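Local coordinates for SLT domain-containing protein (Bdellovibrio bacteriovorus HD100, PDB 6TAB) that probably cleaves peptidoglycan as a lysozyme of altered substrate specificity, helping this periplasmic predator to leave its prey cell, at residues N178-C182 and R202-W207; R74-W80 and S91-Y95. The contacts are given in a common frame with arbitrary orientation. Residue numbers count along the deposited sequence, not the author numbering.

Interaction 1. Residues N178-C182 and R202-W207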
ATOM      1  N   ASN A 178       6.293 -13.557   1.975  1.00 18.83           N
ATOM      2  CA  ASN A 178       6.476 -14.672   1.042  1.00 19.30           C
ATOM      3  C   ASN A 178       5.208 -15.561   0.977  1.00 19.87           C
ATOM      4  O   ASN A 178       4.970 -16.185  -0.070  1.00 21.14           O
ATOM      5  CB  ASN A 178       7.758 -15.459   1.348  1.00 20.36           C
ATOM      6  CG  ASN A 178       9.010 -14.867   0.717  1.00 20.50           C
ATOM      7  OD1 ASN A 178       8.913 -13.960  -0.132  1.00 21.84           O
ATOM      8  ND2 ASN A 178      10.173 -15.393   1.113  1.00 23.17           N
ATOM      9  N   ALA A 179       4.332 -15.525   1.989  1.00 18.98           N
ATOM     10  CA  ALA A 179       3.009 -16.218   1.932  1.00 19.90           C
ATOM     11  C   ALA A 179       2.068 -15.610   0.863  1.00 19.44           C
ATOM     12  O   ALA A 179       1.034 -16.208   0.526  1.00 23.72           O
ATOM     13  CB  ALA A 179       2.369 -16.186   3.290  1.00 22.44           C
ATOM     14  N   TYR A 180       2.373 -14.399   0.367  1.00 17.17           N
ATOM     15  CA  TYR A 180       1.602 -13.756  -0.734  1.00 18.22           C
ATOM     16  C   TYR A 180       2.224 -14.020  -2.122  1.00 19.18           C
ATOM     17  O   TYR A 180       1.751 -13.494  -3.137  1.00 22.77           O
ATOM     18  CB  TYR A 180       1.501 -12.239  -0.536  1.00 17.33           C
ATOM     19  CG  TYR A 180       0.687 -11.806   0.661  1.00 16.86           C
ATOM     20  CD1 TYR A 180       1.264 -11.714   1.912  1.00 18.08           C
ATOM     21  CD2 TYR A 180      -0.662 -11.476   0.549  1.00 16.75           C
ATOM     22  CE1 TYR A 180       0.533 -11.332   3.025  1.00 17.23           C
ATOM     23  CE2 TYR A 180      -1.409 -11.106   1.662  1.00 18.11           C
ATOM     24  CZ  TYR A 180      -0.813 -11.031   2.916  1.00 16.74           C
ATOM     25  OH  TYR A 180      -1.486 -10.668   4.053  1.00 18.90           O
ATOM     26  N   GLY A 181       3.348 -14.746  -2.186  1.00 19.76           N
ATOM     27  CA  GLY A 181       3.997 -15.071  -3.452  1.00 19.95           C
ATOM     28  C   GLY A 181       5.028 -14.041  -3.892  1.00 20.14           C
ATOM     29  O   GLY A 181       5.378 -13.988  -5.055  1.00 23.80           O
ATOM     30  N   CYS A 182       5.512 -13.223  -2.954  1.00 18.32           N
ATOM     31  CA  CYS A 182       6.434 -12.120  -3.217  1.00 19.73           C
ATOM     32  C   CYS A 182       7.806 -12.634  -3.685  1.00 21.59           C
ATOM     33  O   CYS A 182       8.511 -11.879  -4.391  1.00 25.58           O
ATOM     34  CB  CYS A 182       6.506 -11.167  -2.010  1.00 20.40           C
ATOM     35  SG  CYS A 182       4.907 -10.336  -1.710  1.00 21.38           S
ATOM     36  N   ARG A 202       0.667  -7.010  -4.277  1.00 11.93           N
ATOM     37  CA  ARG A 202       0.122  -8.370  -4.060  1.00 12.29           C
ATOM     38  C   ARG A 202      -0.755  -8.414  -2.795  1.00 12.69           C
ATOM     39  O   ARG A 202      -1.802  -9.116  -2.793  1.00 13.51           O
ATOM     40  CB  ARG A 202       1.234  -9.427  -3.959  1.00 13.62           C
ATOM     41  CG  ARG A 202       2.017  -9.687  -5.242  1.00 14.40           C
ATOM     42  CD  ARG A 202       3.102 -10.748  -5.026  1.00 16.77           C
ATOM     43  NE  ARG A 202       3.844 -11.106  -6.221  1.00 18.27           N
ATOM     44  CZ  ARG A 202       3.554 -12.100  -7.066  1.00 18.09           C
ATOM     45  NH1 ARG A 202       2.428 -12.795  -6.934  1.00 21.90           N
ATOM     46  NH2 ARG A 202       4.403 -12.389  -8.047  1.00 22.53           N
ATOM     47  N   ILE A 203      -0.358  -7.772  -1.696  1.00 12.13           N
ATOM     48  CA  ILE A 203      -1.097  -7.810  -0.431  1.00 12.32           C
ATOM     49  C   ILE A 203      -2.457  -7.109  -0.591  1.00 12.01           C
ATOM     50  O   ILE A 203      -3.523  -7.666  -0.227  1.00 13.33           O
ATOM     51  CB  ILE A 203      -0.254  -7.211   0.717  1.00 12.96           C
ATOM     52  CG1 ILE A 203       1.016  -8.039   0.981  1.00 13.14           C
ATOM     53  CG2 ILE A 203      -1.088  -7.041   1.979  1.00 13.68           C
ATOM     54  CD1 ILE A 203       2.047  -7.341   1.888  1.00 14.83           C
ATOM     55  N   LEU A 204      -2.465  -5.912  -1.228  1.00 12.47           N
ATOM     56  CA  LEU A 204      -3.718  -5.190  -1.523  1.00 12.02           C
ATOM     57  C   LEU A 204      -4.608  -6.006  -2.486  1.00 13.04           C
ATOM     58  O   LEU A 204      -5.848  -6.051  -2.328  1.00 13.32           O
ATOM     59  CB  LEU A 204      -3.425  -3.797  -2.088  1.00 12.33           C
ATOM     60  CG  LEU A 204      -2.776  -2.802  -1.119  1.00 13.68           C
ATOM     61  CD1 LEU A 204      -2.273  -1.568  -1.857  1.00 15.05           C
ATOM     62  CD2 LEU A 204      -3.760  -2.361  -0.016  1.00 14.58           C
ATOM     63  N   ASP A 205      -3.998  -6.600  -3.521  1.00 12.80           N
ATOM     64  CA  ASP A 205      -4.756  -7.373  -4.520  1.00 12.55           C
ATOM     65  C   ASP A 205      -5.537  -8.532  -3.847  1.00 13.61           C
ATOM     66  O   ASP A 205      -6.674  -8.858  -4.266  1.00 16.31           O
ATOM     67  CB  ASP A 205      -3.853  -7.911  -5.641  1.00 13.31           C
ATOM     68  CG  ASP A 205      -4.586  -8.552  -6.805  1.00 15.59           C
ATOM     69  OD1 ASP A 205      -5.118  -7.778  -7.649  1.00 14.63           O
ATOM     70  OD2 ASP A 205      -4.601  -9.811  -6.889  1.00 19.26           O
ATOM     71  N   ARG A 206      -4.974  -9.152  -2.844  1.00 13.81           N
ATOM     72  CA  ARG A 206      -5.662 -10.210  -2.139  1.00 13.09           C
ATOM     73  C   ARG A 206      -6.782  -9.655  -1.265  1.00 13.82           C
ATOM     74  O   ARG A 206      -7.916 -10.059  -1.427  1.00 14.94           O
ATOM     75  CB  ARG A 206      -4.705 -11.010  -1.241  1.00 14.99           C
ATOM     76  CG  ARG A 206      -5.447 -12.186  -0.571  1.00 18.84           C
ATOM     77  CD  ARG A 206      -4.840 -12.800   0.641  1.00 24.30           C
ATOM     78  NE  ARG A 206      -3.707 -13.601   0.332  1.00 36.94           N
ATOM     79  CZ  ARG A 206      -2.915 -14.229   1.239  1.00 42.01           C
ATOM     80  NH1 ARG A 206      -3.083 -14.159   2.581  1.00 57.11           N
ATOM     81  NH2 ARG A 206      -1.895 -14.888   0.776  1.00 37.71           N
ATOM     82  N   TRP A 207      -6.475  -8.727  -0.349  1.00 12.45           N
ATOM     83  CA  TRP A 207      -7.474  -8.349   0.680  1.00 12.70           C
ATOM     84  C   TRP A 207      -8.543  -7.354   0.199  1.00 12.71           C
ATOM     85  O   TRP A 207      -9.709  -7.465   0.620  1.00 14.14           O
ATOM     86  CB  TRP A 207      -6.815  -7.869   1.967  1.00 14.75           C
ATOM     87  CG  TRP A 207      -5.949  -8.886   2.637  1.00 17.11           C
ATOM     88  CD1 TRP A 207      -4.624  -8.742   2.928  1.00 21.15           C
ATOM     89  CD2 TRP A 207      -6.343 -10.157   3.146  1.00 20.95           C
ATOM     90  NE1 TRP A 207      -4.170  -9.834   3.590  1.00 24.93           N
ATOM     91  CE2 TRP A 207      -5.185 -10.747   3.711  1.00 22.37           C
ATOM     92  CE3 TRP A 207      -7.540 -10.874   3.169  1.00 22.93           C
ATOM     93  CZ2 TRP A 207      -5.194 -11.979   4.349  1.00 29.68           C
ATOM     94  CZ3 TRP A 207      -7.540 -12.114   3.777  1.00 31.57           C
ATOM     95  CH2 TRP A 207      -6.385 -12.667   4.340  1.00 29.37           C
TER
HETATM   96  O   HOH W   1      -0.060 -12.715  -5.470  1.00 38.44           O
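The loop that leaves helix 174-178 turns back against one side of helix 193-211, bringing the CA atoms of Tyr-180 and Arg-202 to 6.5 Å. A Schellman motif ends helix 174-178: Asn-178 to Gly-181 form a type I beta turn, Gly-181 N donates to Asn-178 O at 3.0 Å, and Gly-181 takes positive phi (90°). A CB there would be jammed against the carbonyl oxygen of Tyr-180 and would also sit close to the Arg-202 guanidinium. Both segments belong to the SLT domain of the lysozyme clan, and the disulfide from Cys-182 to Cys-199, one turn before Arg-202, ties loop and helix together covalently. Tyr-180 is the residue that docks. Its ring is sandwiched between two side chains a turn apart on the helix: Ile-203 CG1 makes a CH-pi contact 3.6 Å from the Tyr-180 ring centroid, almost on the ring normal, and on the opposite face the Arg-206 guanidinium stacks flat, centres 4.0 Å apart and planes at 24°. Nearer the loop's end, Arg-202 reaches out extended, laying its guanidinium face over Gly-181 O, while a water bridges Arg-202 NH1 and Tyr-180 O. At the far rim of the tyrosine, Trp-207 NE1 donates a hydrogen bond to Tyr-180 OH at 2.8 Å.

Interaction 2. Residues R74-W80 and S91-Y95. With SO4 (sulfate ion), chain C.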
ATOM      1  N   ARG A  74      -0.447  13.258 -16.394  1.00 25.55           N
ATOM      2  CA  ARG A  74      -1.167  12.663 -15.293  1.00 18.00           C
ATOM      3  C   ARG A  74      -1.971  13.731 -14.535  1.00 17.14           C
ATOM      4  O   ARG A  74      -1.572  14.895 -14.450  1.00 22.12           O
ATOM      5  CB  ARG A  74      -0.177  11.992 -14.350  1.00 16.92           C
ATOM      6  CG  ARG A  74       0.481  10.741 -14.921  1.00 16.64           C
ATOM      7  CD  ARG A  74       1.565  10.184 -14.031  1.00 16.14           C
ATOM      8  NE  ARG A  74       2.728  11.093 -13.943  1.00 15.91           N
ATOM      9  CZ  ARG A  74       3.722  10.979 -13.073  1.00 14.41           C
ATOM     10  NH1 ARG A  74       3.693  10.034 -12.129  1.00 16.04           N
ATOM     11  NH2 ARG A  74       4.735  11.862 -13.105  1.00 16.15           N
ATOM     12  N   GLU A  75      -3.089  13.322 -13.942  1.00 14.22           N
ATOM     13  CA  GLU A  75      -3.876  14.161 -13.043  1.00 14.06           C
ATOM     14  C   GLU A  75      -3.352  14.120 -11.596  1.00 14.08           C
ATOM     15  O   GLU A  75      -3.512  15.138 -10.851  1.00 15.10           O
ATOM     16  CB  GLU A  75      -5.367  13.811 -13.116  1.00 17.39           C
ATOM     17  CG  GLU A  75      -6.018  14.236 -14.421  1.00 20.24           C
ATOM     18  CD  GLU A  75      -7.421  13.674 -14.558  1.00 23.61           C
ATOM     19  OE1 GLU A  75      -7.544  12.517 -15.014  1.00 27.99           O
ATOM     20  OE2 GLU A  75      -8.384  14.406 -14.197  1.00 31.68           O
ATOM     21  N   VAL A  76      -2.806  12.984 -11.162  1.00 13.57           N
ATOM     22  CA  VAL A  76      -2.322  12.777  -9.767  1.00 13.20           C
ATOM     23  C   VAL A  76      -0.905  12.184  -9.828  1.00 12.69           C
ATOM     24  O   VAL A  76      -0.666  11.212 -10.564  1.00 13.84           O
ATOM     25  CB  VAL A  76      -3.292  11.858  -8.993  1.00 14.85           C
ATOM     26  CG1 VAL A  76      -2.711  11.458  -7.634  1.00 15.95           C
ATOM     27  CG2 VAL A  76      -4.668  12.531  -8.839  1.00 17.04           C
ATOM     28  N   ILE A  77       0.033  12.804  -9.072  1.00 13.84           N
ATOM     29  CA  ILE A  77       1.469  12.426  -9.012  1.00 13.68           C
ATOM     30  C   ILE A  77       1.828  11.903  -7.624  1.00 12.97           C
ATOM     31  O   ILE A  77       1.526  12.561  -6.610  1.00 13.91           O
ATOM     32  CB  ILE A  77       2.364  13.655  -9.274  1.00 17.40           C
ATOM     33  CG1 ILE A  77       1.892  14.462 -10.466  1.00 24.52           C
ATOM     34  CG2 ILE A  77       3.827  13.244  -9.338  1.00 16.88           C
ATOM     35  CD1 ILE A  77       1.967  13.724 -11.713  1.00 24.75           C
ATOM     36  N   PRO A  78       2.482  10.730  -7.497  1.00 12.70           N
ATOM     37  CA  PRO A  78       2.784  10.185  -6.174  1.00 13.34           C
ATOM     38  C   PRO A  78       3.796  11.042  -5.391  1.00 13.10           C
ATOM     39  O   PRO A  78       4.694  11.710  -5.976  1.00 14.32           O
ATOM     40  CB  PRO A  78       3.382   8.783  -6.471  1.00 13.77           C
ATOM     41  CG  PRO A  78       2.883   8.433  -7.864  1.00 13.80           C
ATOM     42  CD  PRO A  78       2.864   9.785  -8.568  1.00 13.66           C
ATOM     43  N   LEU A  79       3.701  10.956  -4.049  1.00 12.49           N
ATOM     44  CA  LEU A  79       4.518  11.784  -3.127  1.00 12.94           C
ATOM     45  C   LEU A  79       6.016  11.460  -3.190  1.00 14.34           C
ATOM     46  O   LEU A  79       6.835  12.336  -2.806  1.00 15.79           O
ATOM     47  CB  LEU A  79       3.980  11.599  -1.700  1.00 13.85           C
ATOM     48  CG  LEU A  79       2.549  12.080  -1.453  1.00 14.90           C
ATOM     49  CD1 LEU A  79       2.043  11.615  -0.091  1.00 17.52           C
ATOM     50  CD2 LEU A  79       2.453  13.588  -1.548  1.00 16.16           C
ATOM     51  N   TRP A  80       6.416  10.243  -3.590  1.00 14.14           N
ATOM     52  CA  TRP A  80       7.854   9.906  -3.682  1.00 15.03           C
ATOM     53  C   TRP A  80       8.585  10.691  -4.784  1.00 15.94           C
ATOM     54  O   TRP A  80       9.837  10.804  -4.721  1.00 18.66           O
ATOM     55  CB  TRP A  80       8.085   8.386  -3.775  1.00 14.65           C
ATOM     56  CG  TRP A  80       7.308   7.655  -4.838  1.00 14.27           C
ATOM     57  CD1 TRP A  80       7.307   7.908  -6.182  1.00 13.61           C
ATOM     58  CD2 TRP A  80       6.462   6.499  -4.659  1.00 13.22           C
ATOM     59  NE1 TRP A  80       6.500   7.017  -6.838  1.00 14.72           N
ATOM     60  CE2 TRP A  80       5.933   6.163  -5.924  1.00 14.24           C
ATOM     61  CE3 TRP A  80       6.045   5.785  -3.531  1.00 13.84           C
ATOM     62  CZ2 TRP A  80       5.035   5.090  -6.089  1.00 15.14           C
ATOM     63  CZ3 TRP A  80       5.197   4.708  -3.697  1.00 13.97           C
ATOM     64  CH2 TRP A  80       4.674   4.386  -4.952  1.00 14.95           C
ATOM     65  N   SER A  91       7.467   5.214  -9.788  1.00 13.80           N
ATOM     66  CA  SER A  91       6.114   5.376 -10.389  1.00 13.64           C
ATOM     67  C   SER A  91       5.950   4.469 -11.626  1.00 13.73           C
ATOM     68  O   SER A  91       4.961   3.745 -11.771  1.00 14.38           O
ATOM     69  CB  SER A  91       5.824   6.821 -10.724  1.00 13.96           C
ATOM     70  OG  SER A  91       5.785   7.601  -9.531  1.00 15.31           O
ATOM     71  N   THR A  92       6.903   4.546 -12.553  1.00 14.09           N
ATOM     72  CA  THR A  92       6.875   3.753 -13.803  1.00 16.17           C
ATOM     73  C   THR A  92       6.746   2.250 -13.477  1.00 15.47           C
ATOM     74  O   THR A  92       5.928   1.514 -14.085  1.00 16.29           O
ATOM     75  CB  THR A  92       8.092   4.072 -14.673  1.00 18.81           C
ATOM     76  OG1 THR A  92       8.058   5.475 -14.988  1.00 20.34           O
ATOM     77  CG2 THR A  92       8.120   3.272 -15.961  1.00 20.32           C
ATOM     78  N   HIS A  93       7.541   1.776 -12.504  1.00 14.80           N
ATOM     79  CA  HIS A  93       7.471   0.370 -12.049  1.00 14.61           C
ATOM     80  C   HIS A  93       6.076   0.021 -11.512  1.00 13.72           C
ATOM     81  O   HIS A  93       5.503  -1.030 -11.853  1.00 15.19           O
ATOM     82  CB  HIS A  93       8.575   0.095 -11.005  1.00 14.84           C
ATOM     83  CG  HIS A  93       8.451  -1.264 -10.396  1.00 15.47           C
ATOM     84  ND1 HIS A  93       8.841  -2.394 -11.067  1.00 18.91           N
ATOM     85  CD2 HIS A  93       7.948  -1.678  -9.203  1.00 15.63           C
ATOM     86  CE1 HIS A  93       8.537  -3.468 -10.306  1.00 19.11           C
ATOM     87  NE2 HIS A  93       7.952  -3.048  -9.178  1.00 17.52           N
ATOM     88  N   VAL A  94       5.533   0.880 -10.644  1.00 14.18           N
ATOM     89  CA  VAL A  94       4.235   0.624 -10.028  1.00 13.69           C
ATOM     90  C   VAL A  94       3.152   0.565 -11.122  1.00 13.37           C
ATOM     91  O   VAL A  94       2.259  -0.320 -11.085  1.00 13.77           O
ATOM     92  CB  VAL A  94       3.906   1.635  -8.905  1.00 14.06           C
ATOM     93  CG1 VAL A  94       2.424   1.636  -8.558  1.00 14.84           C
ATOM     94  CG2 VAL A  94       4.783   1.381  -7.690  1.00 14.50           C
ATOM     95  N   TYR A  95       3.138   1.489 -12.084  1.00 13.22           N
ATOM     96  CA  TYR A  95       2.094   1.475 -13.118  1.00 13.47           C
ATOM     97  C   TYR A  95       2.109   0.154 -13.934  1.00 14.34           C
ATOM     98  O   TYR A  95       1.030  -0.387 -14.261  1.00 16.96           O
ATOM     99  CB  TYR A  95       2.169   2.692 -14.046  1.00 14.25           C
ATOM    100  CG  TYR A  95       2.007   4.039 -13.356  1.00 14.10           C
ATOM    101  CD1 TYR A  95       1.085   4.276 -12.342  1.00 14.42           C
ATOM    102  CD2 TYR A  95       2.792   5.128 -13.733  1.00 14.29           C
ATOM    103  CE1 TYR A  95       0.947   5.526 -11.744  1.00 14.81           C
ATOM    104  CE2 TYR A  95       2.649   6.381 -13.155  1.00 14.23           C
ATOM    105  CZ  TYR A  95       1.735   6.593 -12.145  1.00 13.98           C
ATOM    106  OH  TYR A  95       1.667   7.853 -11.564  1.00 15.55           O
TER
HETATM  107  S   SO4 C 302       3.665  14.242 -16.028  1.00 30.00           S
HETATM  108  O1  SO4 C 302       4.175  14.296 -17.362  1.00 30.00           O
HETATM  109  O2  SO4 C 302       4.692  14.114 -15.030  1.00 30.00           O
HETATM  110  O3  SO4 C 302       2.709  13.199 -16.034  1.00 30.00           O
HETATM  111  O4  SO4 C 302       3.064  15.473 -15.711  1.00 30.00           O
HETATM  112  O   HOH W   2      -0.162   8.635  -9.611  1.00 13.87           O
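Two hydrogen bonds hold segment 74-80, where the modelled chain starts, to helix 87-101: Trp-80 NE1 donates to Ser-91 OG at 2.8 Å, and Arg-74 NH1 to Tyr-95 OH at 3.0 Å. Glu-81 OE2 joins both, in a salt bridge with Arg-74 NH1 and a hydrogen bond with Ser-91 OG. A water donates a hydrogen bond to Val-76 O and accepts one from Tyr-95 OH, 2.8 Å from each oxygen. Arg-74 also holds a sulfate, probably from the crystallisation liquor: NE donates to sulfate O3 and NH2 to sulfate O2, each at 3.0 Å, with its backbone N adding a third bond. The segment is an irregular lead-in packed on the first helix of the model, with Ser-91 and Tyr-95 one turn apart on the same side. The Pro-78 ring lies across this pair, its CG 3.4 Å from Ser-91 OG and its CD 3.8 Å from Tyr-95 OH. Deeper in, Trp-80 CZ2 meets Val-94 CG2 at 4.0 Å, and both side chains touch Leu-197 of helix 193-211.

From the first modelled residues, the chain runs through 74-80, turns, and enters helix 87-101, where interaction 2 closes a short loop with ten residues between its segments. It then passes through helix 125-144 and the 151-154/163-167 hairpin before interaction 1 closes a second loop, from the end of helix 174-178 to helix 193-211. The two loops follow in series, neither nesting nor crossing, and the contact centres lie about 21 Å apart. Helix 193-211 connects them: Leu-197 touches Trp-80 and Val-94 of interaction 2, whereas residues 202-207, further along, supply one side of interaction 1. Helix 125-144 meets Trp-80 and Tyr-95 at interaction 2, and packs on Leu-204, whose side chain points away from the 178-182 loop.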